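Hypothetical protein aq_1447 (Aquifex aeolicus, PDB 1YVU) cleaves target RNA as a metal-dependent endonuclease, using a short single-stranded DNA guide to pair with the strand to be cut. Local coordinates at residues Y10-R15 with F153-D158; T22-T27 with E64-Y69; A136-V141 with R162-E167; L316-T321 with Q658-T663. All coordinates share one frame; numbering follows the deposited sequence.

Contact 1. Residues Y10-R15 with F153-D158; sequences YRIEYR and FLLHLD
Y10 and L155 form an antiparallel hydrogen-bonded pair and R11 and L154 the non-hydrogen-bonded pair next to it, though the short strand axes run at 118°, well short of a straight antiparallel course. L155 N donates to Y10 O at 2.7 Å, and Y10 N returns a bond to L155 O at 3.1 Å. Two residues on, I12 N also donates to F153 O. Y10, I12, F153 and L155 start on one face of the sheet. There I12 carries the packing: chi1 of -175° sets CG1 anti to the backbone N, with I12 CD1 beyond it 4.1 Å from L155 CB, while I12 CG2 meets F153 CB at 3.8 Å. The Y10 ring has L155 O near its plane, 3.6 Å from CD1, and its hydroxyl bonds E309. On the other face R11 CG and L154 CD2 meet at 4.1 Å, and the arginine goes on to a cation-pi contact with Y152. The contact thus ties the N-terminal domain to linker L1. Strand 9-14 is flanked by strands 153-165 and 303-305, and the I12 and L155 side is covered by F101 of helix 94-107, with Y10 resting on I287 and L291 of helix 280-299.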
loop_
_atom_site.group_PDB
_atom_site.type_symbol
_atom_site.label_atom_id
_atom_site.label_comp_id
_atom_site.label_asym_id
_atom_site.label_seq_id
_atom_site.Cartn_x
_atom_site.Cartn_y
_atom_site.Cartn_z
ATOM N N TYR A 10 10.415 13.420 -14.759
ATOM C CA TYR A 10 11.195 14.068 -15.803
ATOM C C TYR A 10 10.433 14.027 -17.117
ATOM O O TYR A 10 10.013 12.936 -17.533
ATOM C CB TYR A 10 12.490 13.294 -16.032
ATOM C CG TYR A 10 13.327 13.059 -14.815
ATOM C CD1 TYR A 10 13.125 11.915 -14.002
ATOM C CD2 TYR A 10 14.292 14.002 -14.430
ATOM C CE1 TYR A 10 13.874 11.737 -12.799
ATOM C CE2 TYR A 10 15.052 13.834 -13.255
ATOM C CZ TYR A 10 14.831 12.710 -12.434
ATOM O OH TYR A 10 15.508 12.611 -11.239
ATOM N N ARG A 11 10.365 15.172 -17.822
ATOM C CA ARG A 11 9.675 15.274 -19.119
ATOM C C ARG A 11 10.325 14.334 -20.083
ATOM O O ARG A 11 11.528 14.347 -20.233
ATOM C CB ARG A 11 9.703 16.683 -19.711
ATOM C CG ARG A 11 8.790 17.630 -18.992
ATOM C CD ARG A 11 8.504 18.940 -19.725
ATOM N NE ARG A 11 7.462 19.700 -19.014
ATOM C CZ ARG A 11 7.261 21.017 -19.098
ATOM N NH1 ARG A 11 8.028 21.770 -19.880
ATOM N NH2 ARG A 11 6.295 21.583 -18.373
ATOM N N ILE A 12 9.528 13.393 -20.563
ATOM C CA ILE A 12 9.973 12.407 -21.524
ATOM C C ILE A 12 9.338 12.721 -22.890
ATOM O O ILE A 12 8.210 13.215 -22.981
ATOM C CB ILE A 12 9.730 10.935 -21.009
ATOM C CG1 ILE A 12 10.309 9.925 -21.982
ATOM C CG2 ILE A 12 8.254 10.644 -20.745
ATOM C CD1 ILE A 12 10.410 8.571 -21.416
ATOM N N GLU A 13 10.103 12.488 -23.945
ATOM C CA GLU A 13 9.656 12.763 -25.296
ATOM C C GLU A 13 10.157 11.714 -26.275
ATOM O O GLU A 13 11.219 11.121 -26.068
ATOM C CB GLU A 13 10.146 14.154 -25.721
ATOM C CG GLU A 13 9.133 15.262 -25.479
ATOM C CD GLU A 13 9.747 16.590 -25.075
ATOM O OE1 GLU A 13 10.845 16.951 -25.540
ATOM O OE2 GLU A 13 9.096 17.300 -24.290
ATOM N N TYR A 14 9.337 11.440 -27.289
ATOM C CA TYR A 14 9.665 10.486 -28.348
ATOM C C TYR A 14 9.421 11.117 -29.744
ATOM O O TYR A 14 8.286 11.453 -30.115
ATOM C CB TYR A 14 8.872 9.184 -28.179
ATOM C CG TYR A 14 9.306 8.061 -29.100
ATOM C CD1 TYR A 14 10.664 7.726 -29.250
ATOM C CD2 TYR A 14 8.361 7.327 -29.831
ATOM C CE1 TYR A 14 11.079 6.693 -30.106
ATOM C CE2 TYR A 14 8.762 6.280 -30.699
ATOM C CZ TYR A 14 10.128 5.971 -30.837
ATOM O OH TYR A 14 10.551 5.015 -31.756
ATOM N N ARG A 15 10.515 11.294 -30.487
ATOM C CA ARG A 15 10.513 11.865 -31.842
ATOM C C ARG A 15 11.402 10.932 -32.723
ATOM O O ARG A 15 12.499 11.341 -33.133
ATOM C CB ARG A 15 11.124 13.288 -31.828
ATOM C CG ARG A 15 10.538 14.279 -30.832
ATOM C CD ARG A 15 11.265 15.629 -30.922
ATOM N NE ARG A 15 11.309 16.440 -29.689
ATOM C CZ ARG A 15 10.258 16.962 -29.060
ATOM N NH1 ARG A 15 9.024 16.752 -29.493
ATOM N NH2 ARG A 15 10.449 17.806 -28.059
ATOM N N PHE A 153 4.271 14.184 -20.934
ATOM C CA PHE A 153 4.470 12.875 -20.314
ATOM C C PHE A 153 5.683 12.925 -19.397
ATOM O O PHE A 153 6.688 13.571 -19.712
ATOM C CB PHE A 153 4.643 11.778 -21.361
ATOM C CG PHE A 153 3.392 11.494 -22.166
ATOM C CD1 PHE A 153 3.486 10.944 -23.462
ATOM C CD2 PHE A 153 2.110 11.757 -21.638
ATOM C CE1 PHE A 153 2.328 10.662 -24.215
ATOM C CE2 PHE A 153 0.952 11.477 -22.384
ATOM C CZ PHE A 153 1.063 10.928 -23.677
ATOM N N LEU A 154 5.543 12.359 -18.206
ATOM C CA LEU A 154 6.641 12.361 -17.247
ATOM C C LEU A 154 7.156 10.959 -16.989
ATOM O O LEU A 154 6.368 10.014 -16.852
ATOM C CB LEU A 154 6.189 12.960 -15.915
ATOM C CG LEU A 154 5.508 14.319 -15.998
ATOM C CD1 LEU A 154 4.931 14.749 -14.682
ATOM C CD2 LEU A 154 6.506 15.333 -16.559
ATOM N N LEU A 155 8.473 10.788 -16.988
ATOM C CA LEU A 155 8.977 9.487 -16.663
ATOM C C LEU A 155 9.185 9.531 -15.183
ATOM O O LEU A 155 9.877 10.406 -14.648
ATOM C CB LEU A 155 10.268 9.118 -17.372
ATOM C CG LEU A 155 10.828 7.738 -16.976
ATOM C CD1 LEU A 155 9.907 6.588 -17.381
ATOM C CD2 LEU A 155 12.168 7.563 -17.605
ATOM N N HIS A 156 8.373 8.707 -14.539
ATOM C CA HIS A 156 8.430 8.513 -13.117
ATOM C C HIS A 156 9.444 7.377 -12.991
ATOM O O HIS A 156 9.206 6.260 -13.492
ATOM C CB HIS A 156 7.069 8.087 -12.581
ATOM C CG HIS A 156 7.107 7.537 -11.193
ATOM N ND1 HIS A 156 8.189 7.705 -10.356
ATOM C CD2 HIS A 156 6.226 6.757 -10.521
ATOM C CE1 HIS A 156 7.985 7.040 -9.231
ATOM N NE2 HIS A 156 6.801 6.461 -9.306
ATOM N N LEU A 157 10.573 7.697 -12.353
ATOM C CA LEU A 157 11.638 6.732 -12.149
ATOM C C LEU A 157 12.110 6.655 -10.703
ATOM O O LEU A 157 12.474 7.661 -10.094
ATOM C CB LEU A 157 12.792 7.039 -13.097
ATOM C CG LEU A 157 14.130 6.293 -13.087
ATOM C CD1 LEU A 157 14.002 4.793 -13.021
ATOM C CD2 LEU A 157 14.832 6.681 -14.352
ATOM N N ASP A 158 12.127 5.438 -10.180
ATOM C CA ASP A 158 12.555 5.206 -8.816
ATOM C C ASP A 158 13.497 4.011 -8.743
ATOM O O ASP A 158 13.643 3.246 -9.708
ATOM C CB ASP A 158 11.333 4.971 -7.908
ATOM C CG ASP A 158 11.511 5.538 -6.494
ATOM O OD1 ASP A 158 12.656 5.597 -5.974
ATOM O OD2 ASP A 158 10.478 5.927 -5.908
#

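Contact 2. Residues T22-T27 with E64-Y69; sequences TVFKPT and EKDTLY
F24 reaches Y69 and D66 with the outer end of its ring. Its CZ lies 3.5 Å from Y69 CE1, and the two ring centroids are 4.6 Å apart with planes at 49°, an oblique aromatic pair. The carboxylate of D66 brings OD2 to 3.3 Å from F24 CZ, its plane turned 79° from the ring, and the same oxygen meets T22 CG2 at 3.6 Å, tip to tip. A chi1 of 76° puts D66 CG between its backbone N and carbonyl carbon, 4.1 Å from F24 CZ. Both segments belong to the N-terminal domain, where the 64-69 loop leads into strand 69-72; this strand and strand 25-26 are the outermost of a three-stranded antiparallel sheet with strand 78-82 between them. An alanine at F24 removes the ring and would probably leave a gap beside Y69 and the D66 carboxylate without its neighbour. Further out, T22 OG1 is hydrogen-bonded to G61 O, backbone bonds join T22 to C59 and F24 to F57, and Y69 pairs through its backbone with K81.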
loop_
_atom_site.group_PDB
_atom_site.type_symbol
_atom_site.label_atom_id
_atom_site.label_comp_id
_atom_site.label_asym_id
_atom_site.label_seq_id
_atom_site.Cartn_x
_atom_site.Cartn_y
_atom_site.Cartn_z
ATOM N N THR A 22 4.896 -1.399 -37.925
ATOM C CA THR A 22 4.077 -2.507 -38.407
ATOM C C THR A 22 2.871 -2.775 -37.470
ATOM O O THR A 22 3.029 -3.045 -36.274
ATOM C CB THR A 22 4.933 -3.781 -38.582
ATOM O OG1 THR A 22 6.085 -3.463 -39.369
ATOM C CG2 THR A 22 4.151 -4.878 -39.301
ATOM N N VAL A 23 1.670 -2.677 -38.036
ATOM C CA VAL A 23 0.425 -2.892 -37.297
ATOM C C VAL A 23 -0.017 -4.358 -37.367
ATOM O O VAL A 23 0.193 -5.050 -38.372
ATOM C CB VAL A 23 -0.733 -1.977 -37.828
ATOM C CG1 VAL A 23 -1.915 -1.988 -36.878
ATOM C CG2 VAL A 23 -0.247 -0.552 -38.027
ATOM N N PHE A 24 -0.586 -4.819 -36.249
ATOM C CA PHE A 24 -1.104 -6.172 -36.070
ATOM C C PHE A 24 -2.465 -6.116 -35.361
ATOM O O PHE A 24 -2.555 -5.561 -34.273
ATOM C CB PHE A 24 -0.122 -7.057 -35.273
ATOM C CG PHE A 24 1.108 -7.473 -36.047
ATOM C CD1 PHE A 24 2.347 -6.876 -35.793
ATOM C CD2 PHE A 24 1.020 -8.417 -37.088
ATOM C CE1 PHE A 24 3.497 -7.210 -36.576
ATOM C CE2 PHE A 24 2.164 -8.759 -37.883
ATOM C CZ PHE A 24 3.395 -8.150 -37.625
ATOM N N LYS A 25 -3.517 -6.600 -36.005
ATOM C CA LYS A 25 -4.847 -6.629 -35.377
ATOM C C LYS A 25 -5.298 -8.104 -35.344
ATOM O O LYS A 25 -5.003 -8.850 -36.306
ATOM C CB LYS A 25 -5.851 -5.762 -36.158
ATOM C CG LYS A 25 -7.002 -5.207 -35.299
ATOM C CD LYS A 25 -8.277 -4.974 -36.118
ATOM C CE LYS A 25 -9.396 -4.397 -35.263
ATOM N NZ LYS A 25 -10.671 -4.300 -36.014
ATOM N N PRO A 26 -5.948 -8.573 -34.229
ATOM C CA PRO A 26 -6.394 -9.980 -34.159
ATOM C C PRO A 26 -7.526 -10.290 -35.122
ATOM O O PRO A 26 -8.245 -9.385 -35.565
ATOM C CB PRO A 26 -6.865 -10.131 -32.715
ATOM C CG PRO A 26 -6.091 -9.083 -31.988
ATOM C CD PRO A 26 -6.184 -7.929 -32.920
ATOM N N THR A 27 -7.655 -11.557 -35.490
ATOM C CA THR A 27 -8.745 -11.938 -36.382
ATOM C C THR A 27 -9.958 -12.331 -35.527
ATOM O O THR A 27 -11.071 -12.492 -36.032
ATOM C CB THR A 27 -8.336 -13.070 -37.356
ATOM O OG1 THR A 27 -6.911 -13.080 -37.509
ATOM C CG2 THR A 27 -8.931 -12.836 -38.738
ATOM N N GLU A 64 10.773 -8.285 -41.703
ATOM C CA GLU A 64 10.770 -8.827 -43.065
ATOM C C GLU A 64 9.989 -10.139 -43.115
ATOM O O GLU A 64 9.994 -10.898 -42.138
ATOM C CB GLU A 64 12.203 -9.054 -43.560
ATOM C CG GLU A 64 13.035 -7.774 -43.671
ATOM C CD GLU A 64 14.436 -8.005 -44.232
ATOM O OE1 GLU A 64 14.968 -9.136 -44.118
ATOM O OE2 GLU A 64 15.012 -7.041 -44.787
ATOM N N LYS A 65 9.278 -10.354 -44.229
ATOM C CA LYS A 65 8.462 -11.556 -44.506
ATOM C C LYS A 65 7.280 -11.833 -43.541
ATOM O O LYS A 65 6.680 -12.914 -43.604
ATOM C CB LYS A 65 9.360 -12.819 -44.617
ATOM C CG LYS A 65 10.518 -12.784 -45.649
ATOM C CD LYS A 65 11.607 -13.803 -45.257
ATOM C CE LYS A 65 12.801 -13.799 -46.198
ATOM N NZ LYS A 65 13.891 -14.685 -45.686
ATOM N N ASP A 66 6.934 -10.857 -42.685
ATOM C CA ASP A 66 5.839 -10.991 -41.696
ATOM C C ASP A 66 4.431 -11.182 -42.286
ATOM O O ASP A 66 3.948 -10.357 -43.075
ATOM C CB ASP A 66 5.840 -9.822 -40.672
ATOM C CG ASP A 66 5.281 -8.499 -41.243
ATOM O OD1 ASP A 66 5.946 -7.880 -42.104
ATOM O OD2 ASP A 66 4.161 -8.093 -40.841
ATOM N N THR A 67 3.785 -12.281 -41.916
ATOM C CA THR A 67 2.445 -12.553 -42.408
ATOM C C THR A 67 1.535 -12.608 -41.188
ATOM O O THR A 67 0.923 -11.597 -40.824
ATOM C CB THR A 67 2.387 -13.885 -43.240
ATOM O OG1 THR A 67 3.602 -14.037 -43.986
ATOM C CG2 THR A 67 1.222 -13.858 -44.240
ATOM N N LEU A 68 1.516 -13.771 -40.528
ATOM C CA LEU A 68 0.692 -14.030 -39.344
ATOM C C LEU A 68 1.496 -14.308 -38.087
ATOM O O LEU A 68 2.603 -14.859 -38.139
ATOM C CB LEU A 68 -0.236 -15.222 -39.587
ATOM C CG LEU A 68 -1.239 -15.102 -40.725
ATOM C CD1 LEU A 68 -0.955 -16.157 -41.769
ATOM C CD2 LEU A 68 -2.614 -15.237 -40.177
ATOM N N TYR A 69 0.916 -13.911 -36.958
ATOM C CA TYR A 69 1.517 -14.097 -35.647
ATOM C C TYR A 69 0.641 -15.017 -34.826
ATOM O O TYR A 69 -0.512 -14.695 -34.538
ATOM C CB TYR A 69 1.690 -12.748 -34.965
ATOM C CG TYR A 69 3.041 -12.147 -35.198
ATOM C CD1 TYR A 69 3.458 -11.779 -36.493
ATOM C CD2 TYR A 69 3.958 -12.010 -34.141
ATOM C CE1 TYR A 69 4.773 -11.294 -36.743
ATOM C CE2 TYR A 69 5.279 -11.522 -34.368
ATOM C CZ TYR A 69 5.675 -11.169 -35.673
ATOM O OH TYR A 69 6.943 -10.702 -35.931
#

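Contact 3. Residues A136-V141 with R162-E167; sequences ALIPEV and RIQPFE
The guanidinium of R162 carries both oxygens of the E140 carboxylate over one face: E140 OE1 is the nearer and makes a salt bridge to R162 NH2 at 3.0 Å, while OE2 stands higher, 3.8 Å above the plane and over its centre. The two planes are 71° apart, so the carboxylate stands steeply on the guanidinium instead of meeting it as a coplanar, two-pronged pair. The arginine chain, bent at chi2 and chi3, crosses the extended glutamate obliquely. The other flat group, the F166 ring, meets A136 obliquely through CE1, 3.8 Å from A136 CB, and also makes a cation-pi contact with K134. E140 and R162 lie on a beta hairpin of linker L1, strands 134-147 and 153-165, whose antiparallel register pairs A136 with Q164, L137 with I163 and I138 with R162; F166 follows its second strand. A136 N to Q164 O and Q164 N to A136 O are both 2.9 Å. At the next hydrogen-bonded pair R162 N donates to I138 O, while the return bond from I138 N to R162 O is weak, bent to 117° at the hydrogen. Between these pairs, on the other face, L137 CD2 touches I163 CG1 at 4.3 Å. I138 CD1 crosses to Q164 OE1 at 3.3 Å, and both side chains also touch K256 of strand 255-257. P139, facing away from R162-E167, packs on F118 and Y119 of helix 110-126.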
loop_
_atom_site.group_PDB
_atom_site.type_symbol
_atom_site.label_atom_id
_atom_site.label_comp_id
_atom_site.label_asym_id
_atom_site.label_seq_id
_atom_site.Cartn_x
_atom_site.Cartn_y
_atom_site.Cartn_z
ATOM N N ALA A 136 20.554 -10.540 0.737
ATOM C CA ALA A 136 20.976 -9.545 -0.269
ATOM C C ALA A 136 19.850 -8.533 -0.495
ATOM O O ALA A 136 18.671 -8.879 -0.452
ATOM C CB ALA A 136 21.330 -10.224 -1.585
ATOM N N LEU A 137 20.228 -7.278 -0.713
ATOM C CA LEU A 137 19.281 -6.179 -0.942
ATOM C C LEU A 137 19.257 -5.878 -2.430
ATOM O O LEU A 137 19.862 -4.915 -2.879
ATOM C CB LEU A 137 19.734 -4.921 -0.185
ATOM C CG LEU A 137 20.001 -5.002 1.317
ATOM C CD1 LEU A 137 21.166 -4.091 1.695
ATOM C CD2 LEU A 137 18.744 -4.671 2.094
ATOM N N ILE A 138 18.546 -6.697 -3.193
ATOM C CA ILE A 138 18.472 -6.533 -4.643
ATOM C C ILE A 138 17.800 -5.232 -5.101
ATOM O O ILE A 138 16.817 -4.817 -4.518
ATOM C CB ILE A 138 17.857 -7.811 -5.283
ATOM C CG1 ILE A 138 18.894 -8.932 -5.160
ATOM C CG2 ILE A 138 17.452 -7.589 -6.770
ATOM C CD1 ILE A 138 18.330 -10.324 -5.224
ATOM N N PRO A 139 18.437 -4.495 -6.033
ATOM C CA PRO A 139 17.868 -3.235 -6.540
ATOM C C PRO A 139 16.820 -3.458 -7.613
ATOM O O PRO A 139 16.990 -4.283 -8.517
ATOM C CB PRO A 139 19.068 -2.524 -7.156
ATOM C CG PRO A 139 20.229 -3.208 -6.574
ATOM C CD PRO A 139 19.842 -4.614 -6.451
ATOM N N GLU A 140 15.722 -2.730 -7.488
ATOM C CA GLU A 140 14.653 -2.789 -8.469
ATOM C C GLU A 140 14.460 -1.369 -8.965
ATOM O O GLU A 140 14.505 -0.391 -8.196
ATOM C CB GLU A 140 13.351 -3.378 -7.890
ATOM C CG GLU A 140 12.681 -2.535 -6.797
ATOM C CD GLU A 140 11.560 -3.240 -6.058
ATOM O OE1 GLU A 140 10.946 -4.164 -6.642
ATOM O OE2 GLU A 140 11.294 -2.855 -4.888
ATOM N N VAL A 141 14.398 -1.274 -10.285
ATOM C CA VAL A 141 14.217 -0.008 -10.955
ATOM C C VAL A 141 12.870 -0.069 -11.668
ATOM O O VAL A 141 12.700 -0.791 -12.659
ATOM C CB VAL A 141 15.368 0.300 -11.958
ATOM C CG1 VAL A 141 15.660 1.779 -11.965
ATOM C CG2 VAL A 141 16.644 -0.489 -11.619
ATOM N N ARG A 162 14.847 -4.621 -2.960
ATOM C CA ARG A 162 14.103 -5.841 -2.697
ATOM C C ARG A 162 14.960 -6.710 -1.796
ATOM O O ARG A 162 16.088 -7.049 -2.154
ATOM C CB ARG A 162 13.806 -6.553 -4.035
ATOM C CG ARG A 162 12.801 -7.675 -3.961
ATOM C CD ARG A 162 11.430 -7.165 -3.591
ATOM N NE ARG A 162 10.608 -6.780 -4.740
ATOM C CZ ARG A 162 9.421 -6.173 -4.652
ATOM N NH1 ARG A 162 8.897 -5.856 -3.465
ATOM N NH2 ARG A 162 8.727 -5.927 -5.762
ATOM N N ILE A 163 14.444 -7.010 -0.604
ATOM C CA ILE A 163 15.172 -7.833 0.372
ATOM C C ILE A 163 14.914 -9.293 0.034
ATOM O O ILE A 163 13.780 -9.755 0.057
ATOM C CB ILE A 163 14.751 -7.520 1.849
ATOM C CG1 ILE A 163 14.669 -5.998 2.089
ATOM C CG2 ILE A 163 15.781 -8.101 2.817
ATOM C CD1 ILE A 163 13.997 -5.585 3.406
ATOM N N GLN A 164 15.976 -10.005 -0.322
ATOM C CA GLN A 164 15.864 -11.396 -0.724
ATOM C C GLN A 164 16.999 -12.256 -0.195
ATOM O O GLN A 164 18.112 -11.763 -0.088
ATOM C CB GLN A 164 15.866 -11.477 -2.261
ATOM C CG GLN A 164 14.503 -11.287 -2.921
ATOM C CD GLN A 164 14.557 -11.328 -4.421
ATOM O OE1 GLN A 164 15.473 -11.879 -5.019
ATOM N NE2 GLN A 164 13.559 -10.746 -5.043
ATOM N N PRO A 165 16.725 -13.531 0.189
ATOM C CA PRO A 165 17.755 -14.456 0.697
ATOM C C PRO A 165 18.531 -15.079 -0.468
ATOM O O PRO A 165 18.019 -15.165 -1.587
ATOM C CB PRO A 165 16.938 -15.539 1.413
ATOM C CG PRO A 165 15.661 -14.875 1.731
ATOM C CD PRO A 165 15.394 -14.099 0.483
ATOM N N PHE A 166 19.751 -15.530 -0.185
ATOM C CA PHE A 166 20.613 -16.150 -1.190
ATOM C C PHE A 166 20.018 -17.476 -1.635
ATOM O O PHE A 166 20.055 -17.834 -2.822
ATOM C CB PHE A 166 22.014 -16.375 -0.599
ATOM C CG PHE A 166 22.954 -15.210 -0.797
ATOM C CD1 PHE A 166 22.788 -14.015 -0.067
ATOM C CD2 PHE A 166 24.007 -15.293 -1.739
ATOM C CE1 PHE A 166 23.662 -12.900 -0.272
ATOM C CE2 PHE A 166 24.897 -14.190 -1.962
ATOM C CZ PHE A 166 24.717 -12.989 -1.222
ATOM N N GLU A 167 19.373 -18.129 -0.670
ATOM C CA GLU A 167 18.743 -19.423 -0.853
ATOM C C GLU A 167 17.467 -19.291 -1.635
ATOM O O GLU A 167 16.720 -18.326 -1.492
ATOM C CB GLU A 167 18.421 -20.071 0.495
ATOM C CG GLU A 167 19.539 -20.039 1.551
ATOM C CD GLU A 167 19.191 -19.144 2.726
ATOM O OE1 GLU A 167 18.238 -19.479 3.460
ATOM O OE2 GLU A 167 19.858 -18.104 2.914
#

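Contact 4. Residues L316-T321 with Q658-T663; sequences LNFKDT and QILSLT
L316 approaches the helix first, its carbonyl O 3.9 Å from L660 CD1, while its side chain also touches E653 and C656 of helix 652-661. F318 follows, its chi1 of 55° setting CG between the backbone N and the carbonyl carbon, 3.7 Å from L660 CB. Its ring lies with one face against L660: L660 CB is 4.0 Å from the ring centroid and 24° off the normal, a CH-pi contact, and L660 CD1 touches F318 CD2 at 3.6 Å. S661 OG sits at the ring edge, near its plane, 3.7 Å from F318 CD1. An alanine at F318 would probably leave L660 CB and CD1 without the ring they pack on. At K319 the backbone takes over: S661 OG, which also has S657 O, one helical turn back, as a partner, lies 2.9 Å from K319 O. The chemistry implies that this linker L2 loop rests on the PIWI-domain helix mainly through apolar contact with L660, with a hydroxyl close to the loop backbone.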
loop_
_atom_site.group_PDB
_atom_site.type_symbol
_atom_site.label_atom_id
_atom_site.label_comp_id
_atom_site.label_asym_id
_atom_site.label_seq_id
_atom_site.Cartn_x
_atom_site.Cartn_y
_atom_site.Cartn_z
ATOM N N LEU A 316 -0.404 23.672 -0.015
ATOM C CA LEU A 316 -1.845 23.792 0.001
ATOM C C LEU A 316 -2.238 23.984 1.455
ATOM O O LEU A 316 -1.983 23.132 2.292
ATOM C CB LEU A 316 -2.463 22.507 -0.556
ATOM C CG LEU A 316 -3.841 22.550 -1.207
ATOM C CD1 LEU A 316 -3.847 23.410 -2.462
ATOM C CD2 LEU A 316 -4.203 21.160 -1.564
ATOM N N ASN A 317 -2.761 25.156 1.784
ATOM C CA ASN A 317 -3.189 25.395 3.152
ATOM C C ASN A 317 -4.479 24.642 3.352
ATOM O O ASN A 317 -5.231 24.347 2.408
ATOM C CB ASN A 317 -3.349 26.887 3.477
ATOM C CG ASN A 317 -2.003 27.598 3.631
ATOM O OD1 ASN A 317 -1.269 27.369 4.597
ATOM N ND2 ASN A 317 -1.671 28.455 2.663
ATOM N N PHE A 318 -4.640 24.198 4.579
ATOM C CA PHE A 318 -5.802 23.448 4.957
ATOM C C PHE A 318 -6.267 23.982 6.297
ATOM O O PHE A 318 -5.494 24.658 6.982
ATOM C CB PHE A 318 -5.453 21.958 5.010
ATOM C CG PHE A 318 -4.281 21.622 5.912
ATOM C CD1 PHE A 318 -4.493 21.231 7.254
ATOM C CD2 PHE A 318 -2.967 21.662 5.427
ATOM C CE1 PHE A 318 -3.411 20.886 8.096
ATOM C CE2 PHE A 318 -1.883 21.317 6.264
ATOM C CZ PHE A 318 -2.117 20.933 7.601
ATOM N N LYS A 319 -7.507 23.662 6.669
ATOM C CA LYS A 319 -8.073 24.092 7.935
ATOM C C LYS A 319 -7.580 23.187 9.084
ATOM O O LYS A 319 -8.095 22.093 9.310
ATOM C CB LYS A 319 -9.588 24.095 7.846
ATOM C CG LYS A 319 -10.193 24.956 6.748
ATOM C CD LYS A 319 -9.983 26.463 6.971
ATOM C CE LYS A 319 -10.710 27.298 5.891
ATOM N NZ LYS A 319 -10.616 28.797 6.051
ATOM N N ASP A 320 -6.529 23.630 9.762
ATOM C CA ASP A 320 -5.921 22.873 10.860
ATOM C C ASP A 320 -6.402 23.236 12.252
ATOM O O ASP A 320 -5.990 22.621 13.241
ATOM C CB ASP A 320 -4.389 22.975 10.815
ATOM C CG ASP A 320 -3.886 24.323 10.306
ATOM O OD1 ASP A 320 -4.629 25.338 10.375
ATOM O OD2 ASP A 320 -2.736 24.352 9.813
ATOM N N THR A 321 -7.295 24.214 12.320
ATOM C CA THR A 321 -7.815 24.670 13.594
ATOM C C THR A 321 -8.779 23.681 14.197
ATOM O O THR A 321 -9.757 23.259 13.563
ATOM C CB THR A 321 -8.458 26.069 13.498
ATOM O OG1 THR A 321 -7.487 26.995 12.975
ATOM C CG2 THR A 321 -8.913 26.548 14.885
ATOM N N GLN A 658 -9.088 18.714 2.577
ATOM C CA GLN A 658 -9.930 17.969 3.519
ATOM C C GLN A 658 -9.225 16.692 3.992
ATOM O O GLN A 658 -9.468 16.211 5.075
ATOM C CB GLN A 658 -11.227 17.566 2.838
ATOM C CG GLN A 658 -11.944 18.699 2.157
ATOM C CD GLN A 658 -13.164 18.270 1.375
ATOM O OE1 GLN A 658 -13.207 17.192 0.765
ATOM N NE2 GLN A 658 -14.178 19.124 1.395
ATOM N N ILE A 659 -8.364 16.140 3.139
ATOM C CA ILE A 659 -7.601 14.937 3.442
ATOM C C ILE A 659 -6.580 15.311 4.482
ATOM O O ILE A 659 -6.461 14.636 5.505
ATOM C CB ILE A 659 -6.944 14.431 2.156
ATOM C CG1 ILE A 659 -7.841 13.380 1.558
ATOM C CG2 ILE A 659 -5.456 13.957 2.346
ATOM C CD1 ILE A 659 -7.538 13.132 0.169
ATOM N N LEU A 660 -5.905 16.433 4.213
ATOM C CA LEU A 660 -4.878 17.020 5.064
ATOM C C LEU A 660 -5.427 17.400 6.415
ATOM O O LEU A 660 -4.766 17.181 7.423
ATOM C CB LEU A 660 -4.321 18.257 4.415
ATOM C CG LEU A 660 -3.273 18.045 3.361
ATOM C CD1 LEU A 660 -2.950 19.350 2.697
ATOM C CD2 LEU A 660 -2.055 17.496 4.045
ATOM N N SER A 661 -6.663 17.906 6.442
ATOM C CA SER A 661 -7.289 18.283 7.707
ATOM C C SER A 661 -7.656 17.057 8.520
ATOM O O SER A 661 -7.430 17.041 9.714
ATOM C CB SER A 661 -8.508 19.163 7.473
ATOM O OG SER A 661 -8.111 20.424 6.944
ATOM N N LEU A 662 -8.084 15.996 7.842
ATOM C CA LEU A 662 -8.491 14.743 8.477
ATOM C C LEU A 662 -7.357 13.919 9.018
ATOM O O LEU A 662 -7.615 12.934 9.686
ATOM C CB LEU A 662 -9.310 13.871 7.511
ATOM C CG LEU A 662 -10.746 14.294 7.176
ATOM C CD1 LEU A 662 -11.301 13.464 6.052
ATOM C CD2 LEU A 662 -11.661 14.234 8.374
ATOM N N THR A 663 -6.107 14.295 8.729
ATOM C CA THR A 663 -4.957 13.539 9.257
ATOM C C THR A 663 -4.907 13.806 10.744
ATOM O O THR A 663 -4.496 12.977 11.528
ATOM C CB THR A 663 -3.650 14.042 8.709
ATOM O OG1 THR A 663 -3.606 15.469 8.863
ATOM C CG2 THR A 663 -3.486 13.654 7.267
#

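Contacts 1 and 3 belong to one antiparallel sheet and share strand 153-165, which pairs with strand 9-14 in the first and strand 134-147 in the second; they touch where D158 O and L157 CD1 meet V141 CG1. Both rest on backbone bonds, but contact 1 is buried, with apolar side-chain packing, whereas the partly buried contact 3 adds a salt bridge. Contacts 2 and 4 involve loops and depend on side-chain packing around a phenylalanine. Contact 2 is mostly buried though peripheral, its centre about 40 Å from that of the chain, and contact 4, partly buried, its centre about 54 Å from that of contact 2, joins linker L2 to the PIWI domain.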